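Local coordinates for chitin binding domain (Burkholderia pseudomallei, PDB 3UAM), which probably binds chitin or a related polysaccharide and, as a member of the AA10 lytic polysaccharide monooxygenase family, may cleave it oxidatively, at residues 136-141 with 191-196. Residues are numbered along the deposited sequence; the frame is centred on the assembly and turned at random.
Sequences PGWDTQ and YHVLLA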
# COMPACT_ATOMS: atom_id res chain seq x y z
N PRO A 136 18.32 -2.46 -0.05
CA PRO A 136 19.45 -2.04 0.74
C PRO A 136 20.12 -0.94 -0.04
O PRO A 136 20.28 -1.06 -1.24
CB PRO A 136 20.36 -3.28 0.78
CG PRO A 136 19.55 -4.42 0.31
CD PRO A 136 18.39 -3.88 -0.46
N GLY A 137 20.51 0.13 0.60
CA GLY A 137 21.22 1.17 -0.15
C GLY A 137 20.33 2.12 -0.94
O GLY A 137 20.84 2.90 -1.73
N TRP A 138 19.02 2.11 -0.72
CA TRP A 138 18.18 3.15 -1.34
C TRP A 138 18.49 4.50 -0.77
O TRP A 138 18.90 4.61 0.38
CB TRP A 138 16.69 2.84 -1.23
CG TRP A 138 16.11 3.08 0.12
CD1 TRP A 138 16.35 2.36 1.29
CD2 TRP A 138 15.13 4.11 0.50
NE1 TRP A 138 15.61 2.86 2.33
CE2 TRP A 138 14.85 3.92 1.92
CE3 TRP A 138 14.48 5.14 -0.18
CZ2 TRP A 138 13.96 4.73 2.61
CZ3 TRP A 138 13.59 5.95 0.53
CH2 TRP A 138 13.34 5.75 1.89
N ASP A 139 18.33 5.54 -1.59
CA ASP A 139 18.58 6.94 -1.17
C ASP A 139 17.48 7.35 -0.21
O ASP A 139 16.43 7.86 -0.61
CB ASP A 139 18.60 7.86 -2.41
CG ASP A 139 18.81 9.33 -2.07
OD1 ASP A 139 19.16 9.70 -0.91
OD2 ASP A 139 18.62 10.14 -3.00
N THR A 140 17.72 7.15 1.07
CA THR A 140 16.66 7.26 2.07
C THR A 140 16.14 8.67 2.26
O THR A 140 15.11 8.83 2.87
CB THR A 140 17.12 6.76 3.46
OG1 THR A 140 18.01 7.73 4.02
CG2 THR A 140 17.81 5.37 3.37
N GLN A 141 16.87 9.67 1.79
CA GLN A 141 16.46 11.06 1.92
C GLN A 141 15.66 11.60 0.71
O GLN A 141 15.25 12.76 0.72
CB GLN A 141 17.70 11.91 2.19
CG GLN A 141 18.45 11.47 3.45
CD GLN A 141 17.56 11.56 4.69
OE1 GLN A 141 17.34 12.64 5.20
NE2 GLN A 141 17.03 10.42 5.17
N TYR A 191 16.88 3.05 7.85
CA TYR A 191 15.52 3.42 7.44
C TYR A 191 15.14 2.72 6.12
O TYR A 191 15.90 2.73 5.13
CB TYR A 191 15.41 4.94 7.31
CG TYR A 191 14.12 5.49 6.72
CD1 TYR A 191 12.87 4.95 7.05
CD2 TYR A 191 14.15 6.58 5.88
CE1 TYR A 191 11.71 5.47 6.51
CE2 TYR A 191 13.00 7.11 5.35
CZ TYR A 191 11.78 6.56 5.66
OH TYR A 191 10.65 7.13 5.10
N HIS A 192 13.98 2.08 6.16
CA HIS A 192 13.39 1.41 5.03
C HIS A 192 11.90 1.62 4.99
O HIS A 192 11.26 1.95 6.02
CB HIS A 192 13.74 -0.06 5.06
CG HIS A 192 15.17 -0.30 4.73
ND1 HIS A 192 15.62 -0.33 3.46
CD2 HIS A 192 16.29 -0.41 5.55
CE1 HIS A 192 16.97 -0.47 3.46
NE2 HIS A 192 17.37 -0.52 4.75
N VAL A 193 11.35 1.52 3.79
CA VAL A 193 9.92 1.67 3.61
C VAL A 193 9.30 0.35 3.17
O VAL A 193 9.79 -0.30 2.27
CB VAL A 193 9.60 2.81 2.64
CG1 VAL A 193 8.12 2.79 2.24
CG2 VAL A 193 10.02 4.13 3.29
N LEU A 194 8.22 -0.04 3.86
CA LEU A 194 7.37 -1.14 3.47
C LEU A 194 6.11 -0.55 2.88
O LEU A 194 5.35 0.14 3.59
CB LEU A 194 7.03 -2.00 4.68
CG LEU A 194 6.17 -3.26 4.46
CD1 LEU A 194 6.91 -4.30 3.65
CD2 LEU A 194 5.74 -3.86 5.80
N LEU A 195 5.91 -0.75 1.59
CA LEU A 195 4.74 -0.24 0.91
C LEU A 195 3.71 -1.36 0.84
O LEU A 195 3.94 -2.40 0.21
CB LEU A 195 5.10 0.23 -0.50
CG LEU A 195 3.92 0.62 -1.40
CD1 LEU A 195 3.19 1.80 -0.79
CD2 LEU A 195 4.42 0.90 -2.81
N ALA A 196 2.58 -1.14 1.49
CA ALA A 196 1.49 -2.11 1.49
C ALA A 196 0.43 -1.61 0.53
O ALA A 196 0.00 -0.43 0.65
CB ALA A 196 0.93 -2.26 2.91
O HOH W 1 20.32 -0.26 3.58
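The indole of Trp138 reaches from its loop to the strand and gives its N-H to a main-chain oxygen: NE1 lies 2.8 Å from Tyr191 O, with an N-H...O angle of 151°. Its CG stands between the backbone N and the carbonyl carbon (chi1 76°), which swings the ring system across to the strand. Tryptophan suits this place because one side chain supplies both a donor for the buried carbonyl and a broad apolar surface. CZ2 lies over one face of the Tyr191 phenol, Trp138 CH2 comes 3.7 Å from Tyr191 CE2, and the planes are inclined at 59°. The same CH2 meets the branched methyl Val193 CG2 at 4.0 Å.

Tyr191, with CG anti to its backbone N, offers the indole a flat face and carries a hydroxyl that is hydrogen-bonded to Asp212 on the adjacent strand. Thr140 is small enough for its CB to pack 3.8 Å from Tyr191 CD2. Histidine brings a flat ring with two nitrogens: His192 ND1 is hydrogen-bonded to Thr134 OG1, and NE2 weakly to a water that also accepts the Gly137 N-H. Its imidazole and the indole's five-membered ring slide past each other obliquely, Trp138 CD1 3.6 Å from His192 CE1. Trp138, Tyr191 and His192 form an aromatic cluster that fastens the loop between strands 126-133 and 155-158 onto strand 190-200 of the beta-sandwich characteristic of AA10 enzymes.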